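Local structure of porin (Pseudomonas aeruginosa, 3T24) at residues A[18-23]-A[44-49]; A[14-19]-A[395-400]; A[357-362]-A[371-376]. The protein forms an outer-membrane beta-barrel channel of the OprD family that probably passes small carboxylate-bearing substrates across the outer membrane. All blocks are in the same frame, centred on the assembly; numbering follows the deposited sequence.

Contact 1 (A[18-23]-A[44-49])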
loop_
_atom_site.group_PDB
_atom_site.type_symbol
_atom_site.label_atom_id
_atom_site.label_comp_id
_atom_site.label_asym_id
_atom_site.label_seq_id
_atom_site.Cartn_x
_atom_site.Cartn_y
_atom_site.Cartn_z
ATOM N N GLU A 18 -10.496 17.205 3.446
ATOM C CA GLU A 18 -10.918 15.989 4.100
ATOM C C GLU A 18 -10.741 16.120 5.613
ATOM O O GLU A 18 -9.666 16.505 6.092
ATOM C CB GLU A 18 -10.128 14.787 3.566
ATOM C CG GLU A 18 -10.746 13.459 3.950
ATOM C CD GLU A 18 -9.844 12.274 3.632
ATOM O OE1 GLU A 18 -8.798 12.484 2.977
ATOM O OE2 GLU A 18 -10.193 11.136 4.035
ATOM N N LEU A 19 -11.813 15.830 6.345
ATOM C CA LEU A 19 -11.720 15.552 7.765
ATOM C C LEU A 19 -11.495 14.037 8.009
ATOM O O LEU A 19 -12.225 13.179 7.494
ATOM C CB LEU A 19 -12.978 16.015 8.477
ATOM C CG LEU A 19 -13.325 17.496 8.344
ATOM C CD1 LEU A 19 -14.584 17.783 9.150
ATOM C CD2 LEU A 19 -12.159 18.379 8.791
ATOM N N ARG A 20 -10.499 13.714 8.816
ATOM C CA ARG A 20 -10.129 12.313 8.994
ATOM C C ARG A 20 -9.864 12.008 10.464
ATOM O O ARG A 20 -9.020 12.642 11.104
ATOM C CB ARG A 20 -8.899 11.978 8.132
ATOM C CG ARG A 20 -8.785 10.516 7.746
ATOM C CD ARG A 20 -7.959 10.306 6.461
ATOM N NE ARG A 20 -8.217 8.983 5.905
ATOM C CZ ARG A 20 -7.521 7.909 6.234
ATOM N NH1 ARG A 20 -6.523 8.024 7.087
ATOM N NH2 ARG A 20 -7.807 6.729 5.709
ATOM N N ASN A 21 -10.620 11.061 11.003
ATOM C CA ASN A 21 -10.430 10.640 12.383
ATOM C C ASN A 21 -9.897 9.207 12.457
ATOM O O ASN A 21 -10.455 8.283 11.860
ATOM C CB ASN A 21 -11.717 10.800 13.189
ATOM C CG ASN A 21 -11.460 10.809 14.687
ATOM O OD1 ASN A 21 -11.632 9.799 15.364
ATOM N ND2 ASN A 21 -11.011 11.948 15.204
ATOM N N PHE A 22 -8.798 9.036 13.172
ATOM C CA PHE A 22 -8.106 7.756 13.198
ATOM C C PHE A 22 -8.006 7.300 14.628
ATOM O O PHE A 22 -7.445 7.997 15.473
ATOM C CB PHE A 22 -6.695 7.860 12.579
ATOM C CG PHE A 22 -5.911 6.564 12.611
ATOM C CD1 PHE A 22 -6.327 5.464 11.885
ATOM C CD2 PHE A 22 -4.739 6.456 13.355
ATOM C CE1 PHE A 22 -5.599 4.287 11.902
ATOM C CE2 PHE A 22 -4.009 5.274 13.387
ATOM C CZ PHE A 22 -4.446 4.192 12.669
ATOM N N TYR A 23 -8.571 6.131 14.899
ATOM C CA TYR A 23 -8.447 5.534 16.209
ATOM C C TYR A 23 -7.907 4.110 16.130
ATOM O O TYR A 23 -8.337 3.319 15.296
ATOM C CB TYR A 23 -9.805 5.518 16.906
ATOM C CG TYR A 23 -9.744 4.805 18.224
ATOM C CD1 TYR A 23 -9.212 5.430 19.340
ATOM C CD2 TYR A 23 -10.177 3.492 18.347
ATOM C CE1 TYR A 23 -9.139 4.783 20.552
ATOM C CE2 TYR A 23 -10.101 2.829 19.553
ATOM C CZ TYR A 23 -9.583 3.482 20.654
ATOM O OH TYR A 23 -9.508 2.834 21.864
ATOM N N GLY A 44 -7.271 14.392 11.625
ATOM C CA GLY A 44 -6.586 14.874 10.445
ATOM C C GLY A 44 -7.397 15.889 9.639
ATOM O O GLY A 44 -8.633 15.830 9.600
ATOM N N PHE A 45 -6.676 16.806 8.990
ATOM C CA PHE A 45 -7.234 17.804 8.084
ATOM C C PHE A 45 -6.398 17.740 6.817
ATOM O O PHE A 45 -5.200 18.048 6.849
ATOM C CB PHE A 45 -7.111 19.211 8.687
ATOM C CG PHE A 45 -7.756 19.354 10.038
ATOM C CD1 PHE A 45 -9.082 19.739 10.152
ATOM C CD2 PHE A 45 -7.036 19.098 11.194
ATOM C CE1 PHE A 45 -9.683 19.858 11.392
ATOM C CE2 PHE A 45 -7.627 19.223 12.444
ATOM C CZ PHE A 45 -8.958 19.603 12.541
ATOM N N LEU A 46 -7.015 17.331 5.711
ATOM C CA LEU A 46 -6.295 17.168 4.452
ATOM C C LEU A 46 -6.813 18.074 3.336
ATOM O O LEU A 46 -7.909 17.869 2.783
ATOM C CB LEU A 46 -6.326 15.714 3.991
ATOM C CG LEU A 46 -5.740 14.681 4.959
ATOM C CD1 LEU A 46 -6.696 14.428 6.113
ATOM C CD2 LEU A 46 -5.414 13.368 4.214
ATOM N N LEU A 47 -6.001 19.068 3.004
ATOM C CA LEU A 47 -6.344 20.019 1.966
ATOM C C LEU A 47 -5.661 19.625 0.690
ATOM O O LEU A 47 -4.431 19.559 0.631
ATOM C CB LEU A 47 -5.935 21.431 2.361
ATOM C CG LEU A 47 -6.973 22.101 3.257
ATOM C CD1 LEU A 47 -6.363 23.244 4.057
ATOM C CD2 LEU A 47 -8.144 22.574 2.402
ATOM N N ARG A 48 -6.467 19.349 -0.331
ATOM C CA ARG A 48 -5.939 18.947 -1.632
ATOM C C ARG A 48 -6.351 19.900 -2.753
ATOM O O ARG A 48 -7.497 20.389 -2.804
ATOM C CB ARG A 48 -6.394 17.537 -1.963
ATOM C CG ARG A 48 -5.830 16.470 -1.033
ATOM C CD ARG A 48 -6.291 15.115 -1.497
ATOM N NE ARG A 48 -5.593 14.015 -0.835
ATOM C CZ ARG A 48 -6.063 13.370 0.229
ATOM N NH1 ARG A 48 -7.234 13.723 0.772
ATOM N NH2 ARG A 48 -5.363 12.371 0.751
ATOM N N TYR A 49 -5.398 20.167 -3.640
ATOM C CA TYR A 49 -5.666 20.931 -4.846
ATOM C C TYR A 49 -4.969 20.334 -6.062
ATOM O O TYR A 49 -3.774 20.013 -6.026
ATOM C CB TYR A 49 -5.289 22.414 -4.670
ATOM C CG TYR A 49 -5.266 23.189 -5.975
ATOM C CD1 TYR A 49 -6.435 23.702 -6.526
ATOM C CD2 TYR A 49 -4.077 23.389 -6.658
ATOM C CE1 TYR A 49 -6.418 24.388 -7.717
ATOM C CE2 TYR A 49 -4.047 24.073 -7.840
ATOM C CZ TYR A 49 -5.217 24.575 -8.367
ATOM O OH TYR A 49 -5.162 25.259 -9.550
#

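Contact 2 (A[14-19]-A[395-400])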
loop_
_atom_site.group_PDB
_atom_site.type_symbol
_atom_site.label_atom_id
_atom_site.label_comp_id
_atom_site.label_asym_id
_atom_site.label_seq_id
_atom_site.Cartn_x
_atom_site.Cartn_y
_atom_site.Cartn_z
ATOM N N LYS A 14 -9.496 20.888 -9.329
ATOM C CA LYS A 14 -10.299 20.387 -8.222
ATOM C C LYS A 14 -9.648 20.741 -6.892
ATOM O O LYS A 14 -8.428 20.906 -6.804
ATOM C CB LYS A 14 -10.462 18.869 -8.320
ATOM C CG LYS A 14 -10.347 18.287 -9.726
ATOM C CD LYS A 14 -9.967 16.794 -9.673
ATOM N N ALA A 15 -10.461 20.858 -5.850
ATOM C CA ALA A 15 -9.934 21.092 -4.518
ATOM C C ALA A 15 -10.868 20.443 -3.534
ATOM O O ALA A 15 -12.046 20.267 -3.821
ATOM C CB ALA A 15 -9.807 22.577 -4.234
ATOM N N SER A 16 -10.347 20.069 -2.374
ATOM C CA SER A 16 -11.186 19.419 -1.392
ATOM C C SER A 16 -10.542 19.470 -0.025
ATOM O O SER A 16 -9.346 19.702 0.122
ATOM C CB SER A 16 -11.477 17.973 -1.799
ATOM O OG SER A 16 -10.265 17.246 -1.903
ATOM N N ILE A 17 -11.367 19.309 0.985
ATOM C CA ILE A 17 -10.867 19.281 2.326
ATOM C C ILE A 17 -11.398 17.999 2.916
ATOM O O ILE A 17 -12.590 17.695 2.844
ATOM C CB ILE A 17 -11.308 20.531 3.122
ATOM C CG1 ILE A 17 -10.896 20.416 4.593
ATOM C CG2 ILE A 17 -12.812 20.775 2.969
ATOM C CD1 ILE A 17 -9.417 20.113 4.779
ATOM N N GLU A 18 -10.496 17.205 3.446
ATOM C CA GLU A 18 -10.918 15.989 4.100
ATOM C C GLU A 18 -10.741 16.120 5.613
ATOM O O GLU A 18 -9.666 16.505 6.092
ATOM C CB GLU A 18 -10.128 14.787 3.566
ATOM C CG GLU A 18 -10.746 13.459 3.950
ATOM C CD GLU A 18 -9.844 12.274 3.632
ATOM O OE1 GLU A 18 -8.798 12.484 2.977
ATOM O OE2 GLU A 18 -10.193 11.136 4.035
ATOM N N LEU A 19 -11.813 15.830 6.345
ATOM C CA LEU A 19 -11.720 15.552 7.765
ATOM C C LEU A 19 -11.495 14.037 8.009
ATOM O O LEU A 19 -12.225 13.179 7.494
ATOM C CB LEU A 19 -12.978 16.015 8.477
ATOM C CG LEU A 19 -13.325 17.496 8.344
ATOM C CD1 LEU A 19 -14.584 17.783 9.150
ATOM C CD2 LEU A 19 -12.159 18.379 8.791
ATOM N N SER A 395 -14.084 9.123 8.039
ATOM C CA SER A 395 -13.620 9.966 6.947
ATOM C C SER A 395 -14.730 10.717 6.199
ATOM O O SER A 395 -15.750 10.144 5.799
ATOM C CB SER A 395 -12.772 9.138 5.978
ATOM O OG SER A 395 -12.354 9.922 4.874
ATOM N N TYR A 396 -14.518 12.008 5.997
ATOM C CA TYR A 396 -15.483 12.810 5.252
ATOM C C TYR A 396 -14.748 13.780 4.358
ATOM O O TYR A 396 -13.964 14.599 4.847
ATOM C CB TYR A 396 -16.405 13.581 6.200
ATOM C CG TYR A 396 -17.489 14.349 5.479
ATOM C CD1 TYR A 396 -18.596 13.689 4.965
ATOM C CD2 TYR A 396 -17.412 15.726 5.310
ATOM C CE1 TYR A 396 -19.598 14.365 4.300
ATOM C CE2 TYR A 396 -18.423 16.422 4.642
ATOM C CZ TYR A 396 -19.517 15.730 4.143
ATOM O OH TYR A 396 -20.528 16.387 3.467
ATOM N N THR A 397 -14.998 13.685 3.052
ATOM C CA THR A 397 -14.361 14.562 2.071
ATOM C C THR A 397 -15.325 15.594 1.468
ATOM O O THR A 397 -16.370 15.242 0.922
ATOM C CB THR A 397 -13.713 13.749 0.931
ATOM O OG1 THR A 397 -12.679 12.898 1.464
ATOM C CG2 THR A 397 -13.121 14.693 -0.112
ATOM N N LEU A 398 -14.974 16.871 1.567
ATOM C CA LEU A 398 -15.820 17.930 1.021
ATOM C C LEU A 398 -15.119 18.698 -0.094
ATOM O O LEU A 398 -14.162 19.431 0.146
ATOM C CB LEU A 398 -16.253 18.902 2.120
ATOM C CG LEU A 398 -17.071 20.109 1.631
ATOM C CD1 LEU A 398 -18.425 19.692 1.028
ATOM C CD2 LEU A 398 -17.270 21.120 2.754
ATOM N N PRO A 399 -15.600 18.523 -1.327
ATOM C CA PRO A 399 -15.104 19.278 -2.478
ATOM C C PRO A 399 -15.254 20.749 -2.182
ATOM O O PRO A 399 -16.208 21.141 -1.517
ATOM C CB PRO A 399 -16.080 18.903 -3.589
ATOM C CG PRO A 399 -16.658 17.581 -3.164
ATOM C CD PRO A 399 -16.732 17.647 -1.673
ATOM N N LEU A 400 -14.321 21.562 -2.648
ATOM C CA LEU A 400 -14.474 22.988 -2.472
ATOM C C LEU A 400 -15.238 23.501 -3.685
ATOM O O LEU A 400 -15.689 24.644 -3.707
ATOM C CB LEU A 400 -13.111 23.670 -2.315
ATOM C CG LEU A 400 -12.401 23.230 -1.031
ATOM C CD1 LEU A 400 -11.096 23.986 -0.820
ATOM C CD2 LEU A 400 -13.335 23.405 0.161
#

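Contact 3 (A[357-362]-A[371-376])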
loop_
_atom_site.group_PDB
_atom_site.type_symbol
_atom_site.label_atom_id
_atom_site.label_comp_id
_atom_site.label_asym_id
_atom_site.label_seq_id
_atom_site.Cartn_x
_atom_site.Cartn_y
_atom_site.Cartn_z
ATOM N N ASP A 357 -13.076 -6.862 8.497
ATOM C CA ASP A 357 -13.363 -5.462 8.170
ATOM C C ASP A 357 -14.835 -5.209 7.952
ATOM O O ASP A 357 -15.496 -5.935 7.220
ATOM C CB ASP A 357 -12.598 -5.021 6.923
ATOM C CG ASP A 357 -11.100 -4.966 7.155
ATOM O OD1 ASP A 357 -10.642 -5.477 8.199
ATOM O OD2 ASP A 357 -10.380 -4.409 6.297
ATOM N N ILE A 358 -15.346 -4.170 8.595
ATOM C CA ILE A 358 -16.701 -3.711 8.340
ATOM C C ILE A 358 -16.670 -2.238 7.978
ATOM O O ILE A 358 -16.115 -1.427 8.707
ATOM C CB ILE A 358 -17.627 -3.950 9.544
ATOM C CG1 ILE A 358 -17.633 -5.439 9.902
ATOM C CG2 ILE A 358 -19.029 -3.488 9.223
ATOM C CD1 ILE A 358 -18.666 -5.843 10.964
ATOM N N ALA A 359 -17.253 -1.896 6.839
ATOM C CA ALA A 359 -17.202 -0.529 6.332
ATOM C C ALA A 359 -18.567 -0.042 5.849
ATOM O O ALA A 359 -19.283 -0.757 5.150
ATOM C CB ALA A 359 -16.182 -0.417 5.212
ATOM N N TYR A 360 -18.911 1.183 6.226
ATOM C CA TYR A 360 -20.161 1.796 5.803
ATOM C C TYR A 360 -19.933 3.202 5.241
ATOM O O TYR A 360 -19.155 3.999 5.786
ATOM C CB TYR A 360 -21.170 1.838 6.953
ATOM C CG TYR A 360 -22.533 2.347 6.533
ATOM C CD1 TYR A 360 -23.363 1.569 5.740
ATOM C CD2 TYR A 360 -22.983 3.605 6.918
ATOM C CE1 TYR A 360 -24.608 2.019 5.342
ATOM C CE2 TYR A 360 -24.235 4.070 6.523
ATOM C CZ TYR A 360 -25.044 3.268 5.737
ATOM O OH TYR A 360 -26.285 3.709 5.334
ATOM N N VAL A 361 -20.609 3.488 4.134
ATOM C CA VAL A 361 -20.597 4.816 3.541
ATOM C C VAL A 361 -22.022 5.314 3.428
ATOM O O VAL A 361 -22.860 4.667 2.795
ATOM C CB VAL A 361 -19.949 4.803 2.153
ATOM C CG1 VAL A 361 -20.059 6.182 1.504
ATOM C CG2 VAL A 361 -18.500 4.386 2.265
ATOM N N PHE A 362 -22.314 6.442 4.065
ATOM C CA PHE A 362 -23.672 6.987 4.011
ATOM C C PHE A 362 -24.069 7.348 2.585
ATOM O O PHE A 362 -23.331 8.039 1.877
ATOM C CB PHE A 362 -23.835 8.185 4.946
ATOM C CG PHE A 362 -23.923 7.805 6.399
ATOM C CD1 PHE A 362 -25.140 7.865 7.072
ATOM C CD2 PHE A 362 -22.798 7.375 7.086
ATOM C CE1 PHE A 362 -25.232 7.516 8.402
ATOM C CE2 PHE A 362 -22.878 7.024 8.418
ATOM C CZ PHE A 362 -24.100 7.090 9.080
ATOM N N GLY A 371 -17.738 8.389 5.561
ATOM C CA GLY A 371 -17.238 7.028 5.599
ATOM C C GLY A 371 -16.754 6.596 6.974
ATOM O O GLY A 371 -16.075 7.347 7.674
ATOM N N VAL A 372 -17.096 5.371 7.360
ATOM C CA VAL A 372 -16.641 4.812 8.629
ATOM C C VAL A 372 -16.180 3.376 8.415
ATOM O O VAL A 372 -16.883 2.572 7.797
ATOM C CB VAL A 372 -17.760 4.862 9.688
ATOM C CG1 VAL A 372 -19.020 4.224 9.144
ATOM C CG2 VAL A 372 -17.326 4.185 10.961
ATOM N N LYS A 373 -14.991 3.052 8.900
ATOM C CA LYS A 373 -14.446 1.716 8.663
ATOM C C LYS A 373 -13.794 1.149 9.904
ATOM O O LYS A 373 -12.943 1.796 10.519
ATOM C CB LYS A 373 -13.452 1.718 7.493
ATOM C CG LYS A 373 -13.039 0.323 7.026
ATOM C CD LYS A 373 -12.353 0.352 5.650
ATOM C CE LYS A 373 -12.061 -1.072 5.137
ATOM N NZ LYS A 373 -11.456 -1.113 3.764
ATOM N N TRP A 374 -14.231 -0.053 10.274
ATOM C CA TRP A 374 -13.681 -0.793 11.402
ATOM C C TRP A 374 -12.819 -1.957 10.894
ATOM O O TRP A 374 -13.285 -2.798 10.115
ATOM C CB TRP A 374 -14.812 -1.325 12.292
ATOM C CG TRP A 374 -14.335 -2.229 13.409
ATOM C CD1 TRP A 374 -13.118 -2.200 14.025
ATOM C CD2 TRP A 374 -15.066 -3.295 14.023
ATOM N NE1 TRP A 374 -13.047 -3.176 14.989
ATOM C CE2 TRP A 374 -14.232 -3.862 15.007
ATOM C CE3 TRP A 374 -16.347 -3.821 13.841
ATOM C CZ2 TRP A 374 -14.636 -4.934 15.803
ATOM C CZ3 TRP A 374 -16.749 -4.879 14.632
ATOM C CH2 TRP A 374 -15.894 -5.427 15.601
ATOM N N ARG A 375 -11.564 -1.989 11.327
ATOM C CA ARG A 375 -10.627 -3.048 10.945
ATOM C C ARG A 375 -10.141 -3.793 12.183
ATOM O O ARG A 375 -9.482 -3.230 13.060
ATOM C CB ARG A 375 -9.442 -2.470 10.166
ATOM C CG ARG A 375 -9.817 -1.907 8.795
ATOM C CD ARG A 375 -8.640 -1.246 8.092
ATOM N NE ARG A 375 -8.754 -1.385 6.643
ATOM C CZ ARG A 375 -8.134 -2.330 5.939
ATOM N NH1 ARG A 375 -7.343 -3.201 6.556
ATOM N NH2 ARG A 375 -8.288 -2.401 4.621
ATOM N N ASN A 376 -10.485 -5.070 12.251
ATOM C CA ASN A 376 -10.145 -5.891 13.401
ATOM C C ASN A 376 -9.152 -7.012 13.082
ATOM O O ASN A 376 -9.329 -7.752 12.109
ATOM C CB ASN A 376 -11.410 -6.507 13.982
ATOM C CG ASN A 376 -11.099 -7.588 14.968
ATOM O OD1 ASN A 376 -11.082 -8.771 14.625
ATOM N ND2 ASN A 376 -10.800 -7.191 16.199
#

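Contact 1 (A[18-23]-A[44-49])
Glu-18 and Arg-48 meet through their charged ends in a salt bridge that includes a true hydrogen bond: Arg-48 NH1 stands 3.0 Å from Glu-18 OE1, with 163° at the hydrogen. Glu-18 OE1 lies in the guanidinium plane, at its edge, and is itself met nearly along its C-O axis; the two flat groups are 32° apart. With CG anti to the backbone N (chi1 -166°), the extended Glu-18 chain runs beside the Arg-48 side chain, pointing the same way. Its other oxygen accepts a bond from Ser-395 and has a long, weak ion pair with Arg-20, whose NE is 3.5 Å from Glu-18 OE2. Flanking arginines of this kind would probably keep the buried carboxylate charged.

Apolar contacts lie on both faces. Leu-46 CD1 comes within 3.9 Å of Arg-20 CB on the Glu-18 face. On the reverse, Leu-19 CD2 reaches Phe-45 CD1 at 3.6 Å, methyl against ring.

Backbone bonds set the antiparallel ladder. Glu-18 N to Leu-46 O and Leu-46 N to Glu-18 O are both 2.8 Å; Arg-20 and Gly-44 form a second hydrogen-bonded pair.

The segments belong to the hairpin of strands 14-30 and 33-50, flanked by strands 386-399 and 58-73. Leu-46 touches the loop residues Leu-133 and Pro-134, while Arg-20 NH1 bonds to the carbonyls of Arg-131 and Leu-132, consistent with this face lining the barrel interior.

Contact 2 (A[14-19]-A[395-400])
Glu-18 OE2 receives the hydroxyl of Ser-395 at 2.6 Å from OG, on the lone pair directed away from the other carboxylate oxygen. Ser-395 OG is anti to its own backbone N (chi1 178°), which carries the hydroxyl out to the carboxylate at the far end of the Glu-18 chain. Because OE1 is already bound to Arg-48, the two oxygens link the strands on either side of 14-30. Nearer the backbone, Thr-397 OG1 lies 3.2 Å from Glu-18 CG, a close contact with the aliphatic part of the chain.

The main-chain ladder is antiparallel, its short axes 4.6 Å apart at closest approach and 152° between their directions. Ile-17 with Leu-398 and Leu-19 with Tyr-396 are hydrogen-bonded pairs; Leu-398 N to Ile-17 O is 2.8 Å and nearly straight at 175°. A further bond, Leu-400 N to Ala-15 O, measures 2.9 Å, although the donor stands above the carbonyl plane, and extends the pairing just past the end of strand 386-399.

The other face carries apolar groups. The two methyls of Leu-400 divide between Ala-15 and Ile-17, neighbours on one face of the strand: CD1 is 3.9 Å from Ala-15 CB and CD2 3.9 Å from Ile-17 CG2. The same Ile-17 methyl also rests 4.0 Å from Leu-398 CB.

Here the first long strand of the chain, 14-30, meets the last, 386-399, a pairing that closes the beta-barrel. Strand 33-50 continues the wall beyond 14-30, and strand 371-381 continues it beyond 386-399, where Ser-395 pairs with Gly-371.

Contact 3 (A[357-362]-A[371-376])
Asp-357 OD2 sits over the centre of one face of the Arg-375 guanidinium, 3.1 Å above its plane, with the carboxylate turned 67° against it. OD2 is 3.3 Å from Arg-375 NH1, yet no N-H points at it: the salt bridge here rests on charge alone. Asp-357 CG lies beside its backbone N (chi1 -68°), and the bend of the Arg-375 chain at chi3 (149°) turns one guanidinium face toward OD2. Within 357-362, the edge of the Tyr-360 ring meets the face of Phe-362, CE2 lying 3.6 Å above the centre of that ring. The Trp-374 ring takes Ile-358 CD1 at 4.2 Å from CE3, while its NE1 is bonded to Asn-390.

The strands are almost exactly antiparallel. Ile-358 with Trp-374 and Tyr-360 with Val-372 are the hydrogen-bonded pairs; Tyr-360 N to Val-372 O is 2.9 Å. Between them, Ala-359 CB rests 3.7 Å from Lys-373 CG, alongside the extended lysine chain.

That chain leads to the same carboxylate, but Lys-373 NZ stays 4.3 Å from Asp-357 OD2, beyond a salt bridge. The acid takes a face and not the N-H groups; Arg-375 NH2 forms a salt bridge with a bound sulfate, probably from the crystallisation liquor. With Arg-333 and Arg-391 also touching Arg-375, this basic face is consistent with the arginine and lysine rows that guide carboxylates through OprD-family channels.

The contacts follow one another round the barrel wall, with strands ordered 348-361, 371-381, 386-399, 14-30 and 33-50. Contacts 1 and 2 share Glu-18 and Leu-19 on the two edges of one strand, their centres about 8 Å apart, and a probable hydrogen bond from Ser-16 N to Arg-48 O, 2.9 Å, joins them. Contact 3 adjoins contact 2 through another, Gly-371 N to Ser-395 O at 2.7 Å, although the centres lie about 19 Å apart. Contacts 1 and 3 do not touch; their nearest atoms are about 7 Å apart. Detergent near contacts 1 and 2 fits a lipid-facing exterior, whereas the sulfate held by Arg-375 at contact 3 may mark a place where anions can bind.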